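Local coordinates for protein DJ-1 homolog D (Arabidopsis thaliana, PDB 4OGG) that belongs to the DJ-1/PfpI family and carries two copies of its alpha/beta domain in a single chain, at residues T4-C9 and V101-E106; V35-K40 and A95-V100; V75-Y80 and K105-S110; G82-G87 and Q181-A186. All coordinates share one frame; numbering follows the deposited sequence.

Interaction 1. Residues T4-C9 and V101-E106; sequences TVLILC and VELVKE
L6 and L103 reach toward each other tip to tip, one from the strand and one from the helix, and meet through a single methyl each: L6 CD2 lies 4.2 Å from L103 CD1. Both leucines have CG anti to the backbone N (chi1 -178° in each), which swings CG to the carbonyl side and carries the terminal methyls to the other segment. One strand repeat further on, L8 also points at the helix, but it meets its partner differently. It crosses V104 at about a right angle, and its CD2 rests 4.0 Å from V104 CG2, the methyl beside the backbone N. The CA atoms of L8 and V104 stay 9.1 Å apart, so the two backbones are bridged by side chains alone. V5 and I7 alternate to the other side of strand 3-8, where both touch V84 of the neighbouring strand. The four side chains belong to a wider layer: L103 also packs on L83, and L8 and V104 both touch I123 of helix 121-126. The contact thus belongs to the interior of an alpha/beta sandwich, where helix 98-110 lies against the central sheet. All four side chains are buried and purely aliphatic; with methyl-to-methyl contacts and no polar bond between the segments, the attraction is dispersive and hydrophobic, and sets no strict direction.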
loop_
_atom_site.group_PDB
_atom_site.type_symbol
_atom_site.label_atom_id
_atom_site.label_comp_id
_atom_site.label_asym_id
_atom_site.label_seq_id
_atom_site.Cartn_x
_atom_site.Cartn_y
_atom_site.Cartn_z
ATOM N N THR C 4 1.696 25.434 -29.475
ATOM C CA THR C 4 1.941 24.021 -29.218
ATOM C C THR C 4 3.078 23.886 -28.214
ATOM O O THR C 4 4.165 24.427 -28.413
ATOM C CB THR C 4 2.296 23.282 -30.521
ATOM O OG1 THR C 4 1.242 23.478 -31.471
ATOM C CG2 THR C 4 2.456 21.791 -30.269
ATOM N N VAL C 5 2.818 23.161 -27.131
ATOM C CA VAL C 5 3.799 22.968 -26.075
ATOM C C VAL C 5 4.172 21.499 -25.904
ATOM O O VAL C 5 3.339 20.610 -26.091
ATOM C CB VAL C 5 3.251 23.507 -24.733
ATOM C CG1 VAL C 5 4.142 23.079 -23.577
ATOM C CG2 VAL C 5 3.153 25.026 -24.792
ATOM N N LEU C 6 5.427 21.256 -25.545
ATOM C CA LEU C 6 5.920 19.903 -25.327
ATOM C C LEU C 6 6.194 19.708 -23.834
ATOM O O LEU C 6 6.758 20.588 -23.187
ATOM C CB LEU C 6 7.216 19.684 -26.111
ATOM C CG LEU C 6 7.855 18.296 -26.035
ATOM C CD1 LEU C 6 6.938 17.281 -26.710
ATOM C CD2 LEU C 6 9.219 18.315 -26.718
ATOM N N ILE C 7 5.772 18.571 -23.289
ATOM C CA ILE C 7 6.026 18.274 -21.882
ATOM C C ILE C 7 6.996 17.096 -21.838
ATOM O O ILE C 7 6.745 16.039 -22.429
ATOM C CB ILE C 7 4.729 17.906 -21.111
ATOM C CG1 ILE C 7 3.765 19.099 -21.103
ATOM C CG2 ILE C 7 5.074 17.517 -19.670
ATOM C CD1 ILE C 7 2.491 18.867 -20.287
ATOM N N LEU C 8 8.117 17.301 -21.156
ATOM C CA LEU C 8 9.152 16.282 -21.021
ATOM C C LEU C 8 8.812 15.369 -19.847
ATOM O O LEU C 8 9.056 15.710 -18.689
ATOM C CB LEU C 8 10.505 16.958 -20.801
ATOM C CG LEU C 8 11.731 16.086 -20.534
ATOM C CD1 LEU C 8 11.926 15.087 -21.665
ATOM C CD2 LEU C 8 12.951 16.981 -20.395
ATOM N N CYS C 9 8.256 14.202 -20.159
ATOM C CA CYS C 9 7.841 13.234 -19.145
ATOM C C CYS C 9 8.841 12.116 -18.885
ATOM O O CYS C 9 9.769 11.890 -19.663
ATOM C CB CYS C 9 6.500 12.608 -19.544
ATOM S SG CYS C 9 5.180 13.798 -19.852
ATOM N N VAL C 101 19.093 15.751 -22.617
ATOM C CA VAL C 101 19.892 16.955 -22.424
ATOM C C VAL C 101 20.018 17.683 -23.760
ATOM O O VAL C 101 20.000 18.911 -23.815
ATOM C CB VAL C 101 21.306 16.631 -21.877
ATOM C CG1 VAL C 101 21.195 15.954 -20.519
ATOM C CG2 VAL C 101 22.049 15.742 -22.843
ATOM N N GLU C 102 20.138 16.912 -24.837
ATOM C CA GLU C 102 20.253 17.474 -26.177
ATOM C C GLU C 102 19.007 18.284 -26.507
ATOM O O GLU C 102 19.095 19.408 -26.998
ATOM C CB GLU C 102 20.402 16.359 -27.210
ATOM C CG GLU C 102 20.407 16.853 -28.642
ATOM C CD GLU C 102 19.843 15.829 -29.605
ATOM O OE1 GLU C 102 20.286 14.664 -29.562
ATOM O OE2 GLU C 102 18.958 16.190 -30.408
ATOM N N LEU C 103 17.846 17.696 -26.237
ATOM C CA LEU C 103 16.573 18.345 -26.509
ATOM C C LEU C 103 16.435 19.658 -25.747
ATOM O O LEU C 103 16.053 20.682 -26.319
ATOM C CB LEU C 103 15.417 17.401 -26.150
ATOM C CG LEU C 103 13.985 17.893 -26.401
ATOM C CD1 LEU C 103 13.045 16.702 -26.492
ATOM C CD2 LEU C 103 13.552 18.835 -25.287
ATOM N N VAL C 104 16.748 19.633 -24.455
ATOM C CA VAL C 104 16.641 20.835 -23.640
ATOM C C VAL C 104 17.616 21.916 -24.103
ATOM O O VAL C 104 17.261 23.092 -24.183
ATOM C CB VAL C 104 16.880 20.504 -22.148
ATOM C CG1 VAL C 104 16.911 21.779 -21.318
ATOM C CG2 VAL C 104 15.770 19.591 -21.654
ATOM N N LYS C 105 18.840 21.518 -24.419
ATOM C CA LYS C 105 19.834 22.479 -24.879
ATOM C C LYS C 105 19.357 23.153 -26.159
ATOM O O LYS C 105 19.451 24.371 -26.302
ATOM C CB LYS C 105 21.172 21.779 -25.130
ATOM C CG LYS C 105 21.847 21.267 -23.872
ATOM C CD LYS C 105 23.090 20.464 -24.218
ATOM C CE LYS C 105 23.775 19.915 -22.977
ATOM N NZ LYS C 105 24.983 19.113 -23.329
ATOM N N GLU C 106 18.833 22.358 -27.085
ATOM C CA GLU C 106 18.351 22.893 -28.351
ATOM C C GLU C 106 17.221 23.890 -28.118
ATOM O O GLU C 106 17.166 24.945 -28.756
ATOM C CB GLU C 106 17.871 21.754 -29.254
ATOM C CG GLU C 106 17.496 22.196 -30.663
ATOM C CD GLU C 106 18.659 22.832 -31.398
ATOM O OE1 GLU C 106 19.705 22.163 -31.549
ATOM O OE2 GLU C 106 18.531 24.001 -31.823
#

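Interaction 2. Residues V35-K40 and A95-V100; sequences VCPGKK and ALTASV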
loop_
_atom_site.group_PDB
_atom_site.type_symbol
_atom_site.label_atom_id
_atom_site.label_comp_id
_atom_site.label_asym_id
_atom_site.label_seq_id
_atom_site.Cartn_x
_atom_site.Cartn_y
_atom_site.Cartn_z
ATOM N N VAL C 35 5.978 13.426 -24.153
ATOM C CA VAL C 35 6.933 12.422 -24.601
ATOM C C VAL C 35 7.846 11.930 -23.480
ATOM O O VAL C 35 8.076 12.628 -22.494
ATOM C CB VAL C 35 7.827 12.985 -25.735
ATOM C CG1 VAL C 35 6.968 13.390 -26.928
ATOM C CG2 VAL C 35 8.626 14.186 -25.229
ATOM N N CYS C 36 8.364 10.718 -23.648
ATOM C CA CYS C 36 9.282 10.129 -22.684
ATOM C C CYS C 36 10.307 9.354 -23.495
ATOM O O CYS C 36 9.936 8.558 -24.358
ATOM C CB CYS C 36 8.551 9.176 -21.740
ATOM S SG CYS C 36 9.668 8.294 -20.601
ATOM N N PRO C 37 11.606 9.581 -23.242
ATOM C CA PRO C 37 12.616 8.845 -24.014
ATOM C C PRO C 37 12.395 7.339 -23.969
ATOM O O PRO C 37 12.062 6.780 -22.925
ATOM C CB PRO C 37 13.934 9.269 -23.361
ATOM C CG PRO C 37 13.525 9.609 -21.942
ATOM C CD PRO C 37 12.233 10.362 -22.162
ATOM N N GLY C 38 12.562 6.685 -25.114
ATOM C CA GLY C 38 12.386 5.246 -25.175
ATOM C C GLY C 38 10.947 4.770 -25.234
ATOM O O GLY C 38 10.694 3.567 -25.259
ATOM N N LYS C 39 9.997 5.701 -25.254
ATOM C CA LYS C 39 8.587 5.335 -25.309
ATOM C C LYS C 39 7.885 6.018 -26.470
ATOM O O LYS C 39 8.345 7.047 -26.964
ATOM C CB LYS C 39 7.888 5.688 -23.991
ATOM C CG LYS C 39 8.464 4.947 -22.796
ATOM C CD LYS C 39 7.586 5.043 -21.556
ATOM C CE LYS C 39 8.174 4.194 -20.435
ATOM N NZ LYS C 39 7.275 4.087 -19.250
ATOM N N LYS C 40 6.769 5.439 -26.898
ATOM C CA LYS C 40 6.007 5.977 -28.016
ATOM C C LYS C 40 4.622 6.420 -27.576
ATOM O O LYS C 40 4.173 6.090 -26.476
ATOM C CB LYS C 40 5.865 4.916 -29.111
ATOM C CG LYS C 40 7.167 4.236 -29.504
ATOM C CD LYS C 40 6.951 3.244 -30.642
ATOM C CE LYS C 40 5.917 2.188 -30.277
ATOM N NZ LYS C 40 5.740 1.188 -31.372
ATOM N N ALA C 95 17.935 13.472 -16.687
ATOM C CA ALA C 95 19.099 14.352 -16.760
ATOM C C ALA C 95 20.354 13.621 -17.226
ATOM O O ALA C 95 21.309 14.251 -17.684
ATOM C CB ALA C 95 19.352 14.998 -15.394
ATOM N N LEU C 96 20.349 12.297 -17.098
ATOM C CA LEU C 96 21.486 11.476 -17.508
ATOM C C LEU C 96 21.241 10.810 -18.857
ATOM O O LEU C 96 22.027 9.970 -19.297
ATOM C CB LEU C 96 21.780 10.406 -16.451
ATOM C CG LEU C 96 22.799 10.758 -15.363
ATOM C CD1 LEU C 96 24.170 10.935 -16.002
ATOM C CD2 LEU C 96 22.384 12.021 -14.630
ATOM N N THR C 97 20.150 11.189 -19.509
ATOM C CA THR C 97 19.807 10.637 -20.813
ATOM C C THR C 97 20.271 11.628 -21.882
ATOM O O THR C 97 19.754 12.742 -21.980
ATOM C CB THR C 97 18.286 10.404 -20.927
ATOM O OG1 THR C 97 17.855 9.536 -19.869
ATOM C CG2 THR C 97 17.940 9.769 -22.265
ATOM N N ALA C 98 21.261 11.216 -22.669
ATOM C CA ALA C 98 21.840 12.056 -23.718
ATOM C C ALA C 98 20.831 12.797 -24.593
ATOM O O ALA C 98 20.929 14.012 -24.773
ATOM C CB ALA C 98 22.762 11.214 -24.600
ATOM N N SER C 99 19.873 12.063 -25.145
ATOM C CA SER C 99 18.861 12.651 -26.019
ATOM C C SER C 99 18.023 13.718 -25.323
ATOM O O SER C 99 17.543 14.657 -25.963
ATOM C CB SER C 99 17.944 11.555 -26.560
ATOM O OG SER C 99 17.316 10.849 -25.503
ATOM N N VAL C 100 17.845 13.572 -24.011
ATOM C CA VAL C 100 17.066 14.540 -23.247
ATOM C C VAL C 100 17.838 15.844 -23.053
ATOM O O VAL C 100 17.302 16.926 -23.294
ATOM C CB VAL C 100 16.663 13.966 -21.870
ATOM C CG1 VAL C 100 16.034 15.061 -21.007
ATOM C CG2 VAL C 100 15.675 12.824 -22.059
#
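The bond from K39 N to C36 O, 3.0 Å long, closes a type II beta turn whose second residue, P37, presses its ring against the start of helix 98-110. The turn follows strand 30-35, an outermost strand of the mixed six-stranded sheet, so the contact ties the exit of that strand to the first turn of the helix. G38, at the third place of the turn, takes the positive phi (79°) expected there. The pyrrolidine ring and V100 cross obliquely, with P37 CG 3.9 Å from V100 CG2. The methyl of T97 comes in next to this pair, its CG2 4.2 Å from P37 CB. T97 holds CG2 anti to the backbone N (chi1 -57° to OG1), which sends the methyl to the proline and leaves the hydroxyl to bond Y93 O; T97 stands at the N-cap position, yet its side chain makes no capping bond. V100 also reaches L8 and I123, joining the turn to the hydrophobic layer beneath the helix. Polar bonds to outside partners also hold the turn: K39 NZ has a salt bridge to D11 and a hydrogen bond to S44 O, and P37 O accepts one from Q249 of the second subunit. The edge of the contact is marked by S99, whose OG lies 4.3 Å from P37 CB, a loose touch with no bond.

Interaction 3. Residues V75-Y80 and K105-S110; sequences VDLSKY and KEFSRS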
loop_
_atom_site.group_PDB
_atom_site.type_symbol
_atom_site.label_atom_id
_atom_site.label_comp_id
_atom_site.label_asym_id
_atom_site.label_seq_id
_atom_site.Cartn_x
_atom_site.Cartn_y
_atom_site.Cartn_z
ATOM N N VAL C 75 10.094 13.636 -32.276
ATOM C CA VAL C 75 9.890 15.044 -31.948
ATOM C C VAL C 75 10.598 16.025 -32.879
ATOM O O VAL C 75 11.783 15.877 -33.177
ATOM C CB VAL C 75 10.352 15.347 -30.499
ATOM C CG1 VAL C 75 10.333 16.849 -30.244
ATOM C CG2 VAL C 75 9.447 14.635 -29.509
ATOM N N ASP C 76 9.854 17.028 -33.334
ATOM C CA ASP C 76 10.395 18.073 -34.195
ATOM C C ASP C 76 10.247 19.380 -33.421
ATOM O O ASP C 76 9.204 20.027 -33.481
ATOM C CB ASP C 76 9.612 18.161 -35.505
ATOM C CG ASP C 76 10.104 19.284 -36.401
ATOM O OD1 ASP C 76 9.496 19.512 -37.469
ATOM O OD2 ASP C 76 11.104 19.939 -36.037
ATOM N N LEU C 77 11.292 19.757 -32.691
ATOM C CA LEU C 77 11.275 20.971 -31.876
ATOM C C LEU C 77 10.814 22.245 -32.576
ATOM O O LEU C 77 10.271 23.143 -31.932
ATOM C CB LEU C 77 12.655 21.202 -31.256
ATOM C CG LEU C 77 13.088 20.167 -30.215
ATOM C CD1 LEU C 77 14.471 20.518 -29.679
ATOM C CD2 LEU C 77 12.072 20.129 -29.078
ATOM N N SER C 78 11.024 22.333 -33.884
ATOM C CA SER C 78 10.614 23.525 -34.620
ATOM C C SER C 78 9.101 23.715 -34.559
ATOM O O SER C 78 8.595 24.803 -34.836
ATOM C CB SER C 78 11.063 23.431 -36.084
ATOM O OG SER C 78 10.361 22.412 -36.775
ATOM N N LYS C 79 8.385 22.658 -34.186
ATOM C CA LYS C 79 6.928 22.704 -34.102
ATOM C C LYS C 79 6.416 23.106 -32.719
ATOM O O LYS C 79 5.214 23.274 -32.525
ATOM C CB LYS C 79 6.341 21.336 -34.469
ATOM C CG LYS C 79 6.698 20.840 -35.865
ATOM C CD LYS C 79 6.059 21.684 -36.961
ATOM C CE LYS C 79 6.380 21.116 -38.339
ATOM N NZ LYS C 79 5.715 21.864 -39.447
ATOM N N TYR C 80 7.324 23.264 -31.761
ATOM C CA TYR C 80 6.923 23.625 -30.406
ATOM C C TYR C 80 7.282 25.050 -30.021
ATOM O O TYR C 80 8.366 25.539 -30.332
ATOM C CB TYR C 80 7.533 22.631 -29.417
ATOM C CG TYR C 80 7.027 21.230 -29.649
ATOM C CD1 TYR C 80 5.733 20.867 -29.274
ATOM C CD2 TYR C 80 7.806 20.290 -30.321
ATOM C CE1 TYR C 80 5.225 19.607 -29.570
ATOM C CE2 TYR C 80 7.308 19.026 -30.624
ATOM C CZ TYR C 80 6.018 18.693 -30.249
ATOM O OH TYR C 80 5.515 17.453 -30.567
ATOM N N LYS C 105 18.840 21.518 -24.419
ATOM C CA LYS C 105 19.834 22.479 -24.879
ATOM C C LYS C 105 19.357 23.153 -26.159
ATOM O O LYS C 105 19.451 24.371 -26.302
ATOM C CB LYS C 105 21.172 21.779 -25.130
ATOM C CG LYS C 105 21.847 21.267 -23.872
ATOM C CD LYS C 105 23.090 20.464 -24.218
ATOM C CE LYS C 105 23.775 19.915 -22.977
ATOM N NZ LYS C 105 24.983 19.113 -23.329
ATOM N N GLU C 106 18.833 22.358 -27.085
ATOM C CA GLU C 106 18.351 22.893 -28.351
ATOM C C GLU C 106 17.221 23.890 -28.118
ATOM O O GLU C 106 17.166 24.945 -28.756
ATOM C CB GLU C 106 17.871 21.754 -29.254
ATOM C CG GLU C 106 17.496 22.196 -30.663
ATOM C CD GLU C 106 18.659 22.832 -31.398
ATOM O OE1 GLU C 106 19.705 22.163 -31.549
ATOM O OE2 GLU C 106 18.531 24.001 -31.823
ATOM N N PHE C 107 16.325 23.562 -27.194
ATOM C CA PHE C 107 15.200 24.435 -26.899
ATOM C C PHE C 107 15.648 25.715 -26.193
ATOM O O PHE C 107 15.174 26.810 -26.504
ATOM C CB PHE C 107 14.178 23.703 -26.030
ATOM C CG PHE C 107 12.768 24.135 -26.279
ATOM C CD1 PHE C 107 12.087 23.692 -27.408
ATOM C CD2 PHE C 107 12.135 25.018 -25.415
ATOM C CE1 PHE C 107 10.793 24.126 -27.673
ATOM C CE2 PHE C 107 10.842 25.458 -25.673
ATOM C CZ PHE C 107 10.170 25.011 -26.805
ATOM N N SER C 108 16.561 25.574 -25.240
ATOM C CA SER C 108 17.069 26.724 -24.502
ATOM C C SER C 108 17.803 27.663 -25.463
ATOM O O SER C 108 17.733 28.885 -25.341
ATOM C CB SER C 108 18.022 26.255 -23.398
ATOM O OG SER C 108 18.539 27.351 -22.663
ATOM N N ARG C 109 18.496 27.068 -26.426
ATOM C CA ARG C 109 19.258 27.811 -27.422
ATOM C C ARG C 109 18.360 28.687 -28.297
ATOM O O ARG C 109 18.780 29.743 -28.768
ATOM C CB ARG C 109 20.025 26.830 -28.317
ATOM C CG ARG C 109 21.249 27.414 -28.996
ATOM C CD ARG C 109 22.493 27.165 -28.160
ATOM N NE ARG C 109 22.812 25.741 -28.089
ATOM C CZ ARG C 109 23.833 25.234 -27.405
ATOM N NH1 ARG C 109 24.643 26.035 -26.723
ATOM N NH2 ARG C 109 24.050 23.925 -27.409
ATOM N N SER C 110 17.123 28.245 -28.513
ATOM C CA SER C 110 16.185 28.985 -29.353
ATOM C C SER C 110 15.564 30.198 -28.664
ATOM O O SER C 110 15.022 31.082 -29.324
ATOM C CB SER C 110 15.066 28.059 -29.829
ATOM O OG SER C 110 14.198 27.720 -28.758
#
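The phenyl ring of F107 is approached obliquely by L77 CD2 and by the carbonyl oxygen of Y80, while the Y80 ring has L77 CA in its plane at one edge and meets the imidazole of H33 with the planes at about 75°. L77 links the two helix residues, because its two methyls serve different partners. CD2 lies 3.9 Å from F107 CD1, whereas CD1 settles over the aliphatic part of E106, 3.6 Å from its CG and equally near its CB. In E106, CG anti to the backbone N (chi1 -173°) lays CB and CG against that methyl, and the bend at chi2 turns the carboxylate from the line of the chain. Further along the F107 ring, CE1 is 4.0 Å from Y80 CB; the tyrosine then turns away, and its OH bonds H33 ND1. Y80 O has a polar partner of its own in K112 NZ.

Each segment is braced from within. S78 N donates to D76 OD2, an Asx turn opening the 3-10 segment 77-79, and S78 OG adds a 2.7 Å bond to D76 OD2 from the same face of the carboxylate. S110 OG bonds F107 O at 2.6 Å. Through L77 and Y80, the residues before strand 82-85 pack on helix 98-110, which leads to strand 114-116: a beta-alpha-beta crossover between parallel neighbours.

Interaction 4. Residues G82-G87 and Q181-A186; sequences GLVIPG and QLFVKA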
loop_
_atom_site.group_PDB
_atom_site.type_symbol
_atom_site.label_atom_id
_atom_site.label_comp_id
_atom_site.label_asym_id
_atom_site.label_seq_id
_atom_site.Cartn_x
_atom_site.Cartn_y
_atom_site.Cartn_z
ATOM N N GLY C 82 6.874 26.105 -26.706
ATOM C CA GLY C 82 7.341 26.105 -25.332
ATOM C C GLY C 82 7.563 24.704 -24.796
ATOM O O GLY C 82 7.065 23.730 -25.359
ATOM N N LEU C 83 8.311 24.611 -23.701
ATOM C CA LEU C 83 8.624 23.332 -23.075
ATOM C C LEU C 83 8.313 23.370 -21.583
ATOM O O LEU C 83 8.577 24.368 -20.914
ATOM C CB LEU C 83 10.108 23.009 -23.266
ATOM C CG LEU C 83 10.654 21.766 -22.550
ATOM C CD1 LEU C 83 10.039 20.505 -23.155
ATOM C CD2 LEU C 83 12.174 21.732 -22.675
ATOM N N VAL C 84 7.745 22.280 -21.073
ATOM C CA VAL C 84 7.421 22.169 -19.653
ATOM C C VAL C 84 8.168 20.958 -19.106
ATOM O O VAL C 84 8.155 19.892 -19.722
ATOM C CB VAL C 84 5.902 21.966 -19.429
ATOM C CG1 VAL C 84 5.606 21.816 -17.935
ATOM C CG2 VAL C 84 5.134 23.150 -19.998
ATOM N N ILE C 85 8.831 21.128 -17.967
ATOM C CA ILE C 85 9.575 20.033 -17.346
ATOM C C ILE C 85 9.032 19.739 -15.953
ATOM O O ILE C 85 9.349 20.446 -14.994
ATOM C CB ILE C 85 11.082 20.360 -17.202
ATOM C CG1 ILE C 85 11.670 20.770 -18.553
ATOM C CG2 ILE C 85 11.835 19.125 -16.683
ATOM C CD1 ILE C 85 13.139 21.143 -18.492
ATOM N N PRO C 86 8.199 18.692 -15.827
ATOM C CA PRO C 86 7.620 18.317 -14.534
ATOM C C PRO C 86 8.697 17.836 -13.573
ATOM O O PRO C 86 9.801 17.477 -13.990
ATOM C CB PRO C 86 6.660 17.184 -14.894
ATOM C CG PRO C 86 6.268 17.496 -16.317
ATOM C CD PRO C 86 7.599 17.901 -16.916
ATOM N N GLY C 87 8.366 17.832 -12.287
ATOM C CA GLY C 87 9.301 17.363 -11.288
ATOM C C GLY C 87 9.073 15.890 -10.999
ATOM O O GLY C 87 8.619 15.140 -11.867
ATOM N N GLN C 181 0.621 30.684 -15.235
ATOM C CA GLN C 181 0.275 32.009 -15.747
ATOM C C GLN C 181 1.469 32.655 -16.447
ATOM O O GLN C 181 1.336 33.215 -17.537
ATOM C CB GLN C 181 -0.204 32.920 -14.614
ATOM C CG GLN C 181 -0.929 34.162 -15.110
ATOM C CD GLN C 181 -1.343 35.088 -13.983
ATOM O OE1 GLN C 181 -0.550 35.900 -13.510
ATOM N NE2 GLN C 181 -2.591 34.962 -13.541
ATOM N N LEU C 182 2.637 32.568 -15.821
ATOM C CA LEU C 182 3.850 33.148 -16.382
ATOM C C LEU C 182 4.223 32.485 -17.702
ATOM O O LEU C 182 4.713 33.142 -18.623
ATOM C CB LEU C 182 5.005 33.011 -15.388
ATOM C CG LEU C 182 4.927 33.896 -14.142
ATOM C CD1 LEU C 182 5.919 33.418 -13.102
ATOM C CD2 LEU C 182 5.199 35.350 -14.533
ATOM N N PHE C 183 3.983 31.180 -17.789
ATOM C CA PHE C 183 4.298 30.423 -18.994
ATOM C C PHE C 183 3.362 30.851 -20.118
ATOM O O PHE C 183 3.793 31.055 -21.253
ATOM C CB PHE C 183 4.157 28.923 -18.717
ATOM C CG PHE C 183 4.624 28.042 -19.846
ATOM C CD1 PHE C 183 5.936 28.113 -20.309
ATOM C CD2 PHE C 183 3.760 27.116 -20.421
ATOM C CE1 PHE C 183 6.381 27.268 -21.328
ATOM C CE2 PHE C 183 4.195 26.267 -21.441
ATOM C CZ PHE C 183 5.507 26.343 -21.894
ATOM N N VAL C 184 2.083 30.993 -19.791
ATOM C CA VAL C 184 1.092 31.416 -20.771
ATOM C C VAL C 184 1.473 32.796 -21.303
ATOM O O VAL C 184 1.424 33.046 -22.510
ATOM C CB VAL C 184 -0.315 31.475 -20.139
ATOM C CG1 VAL C 184 -1.291 32.181 -21.080
ATOM C CG2 VAL C 184 -0.804 30.063 -19.855
ATOM N N LYS C 185 1.855 33.689 -20.396
ATOM C CA LYS C 185 2.248 35.041 -20.782
ATOM C C LYS C 185 3.497 35.001 -21.651
ATOM O O LYS C 185 3.624 35.759 -22.615
ATOM C CB LYS C 185 2.498 35.892 -19.537
ATOM C CG LYS C 185 1.224 36.263 -18.800
ATOM C CD LYS C 185 1.518 37.093 -17.570
ATOM C CE LYS C 185 0.237 37.504 -16.872
ATOM N NZ LYS C 185 0.518 38.272 -15.624
ATOM N N ALA C 186 4.415 34.102 -21.308
ATOM C CA ALA C 186 5.655 33.942 -22.053
ATOM C C ALA C 186 5.353 33.497 -23.480
ATOM O O ALA C 186 6.079 33.844 -24.412
ATOM C CB ALA C 186 6.544 32.921 -21.363
#
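Strand 82-85 and helix 181-186 run nearly antiparallel, at 162° between their directions, with a closest axial approach of 10.1 Å, and F183 makes the side-chain bridge between them. With CG anti to the backbone N (chi1 -173°), its ring is sent straight to the strand. There it is met by three residues in a row. V84 meets the ring at a slant through one methyl, V84 CG2 lying 3.6 Å from F183 CE2. The ring tip comes to bare backbone at G82: F183 CZ is 3.9 Å from G82 CA, and the carbonyl carbon of G82 lies in the ring plane at an edge. The absence of a side chain at this glycine is what permits so near an approach. L83 joins in through its main chain alone, with L83 O 3.7 Å from F183 CE1, since its side chain points away and packs on L103. Around the ring, V5, L25, I168 and P113 complete a buried hydrophobic setting. Strand 82-85 is thus covered by F183 of helix 176-186 on one face and by L103 of helix 98-110 on the other, the three-layer alpha/beta/alpha sandwich of the DJ-1/PfpI family.

Interactions 2, 1 and 3 follow one another along helix 98-110: the centres of 1 and 2 lie 10 Å apart, those of 1 and 3 only 7 Å. Interaction 4 occupies the opposite face of the sheet, joined to interaction 1 by the parallel pairing of strands 3-8 and 82-85, with L6 O 2.9 Å from V84 N. F107 couples interactions 3 and 4 through the start of strand 82-85, its CZ 3.3 Å from G82 C. Interactions 2 and 4 do not touch; their centres are 19 Å apart. Strand 114-116, next to 82-85 in the sheet, runs to a modified cysteine two residues after its end.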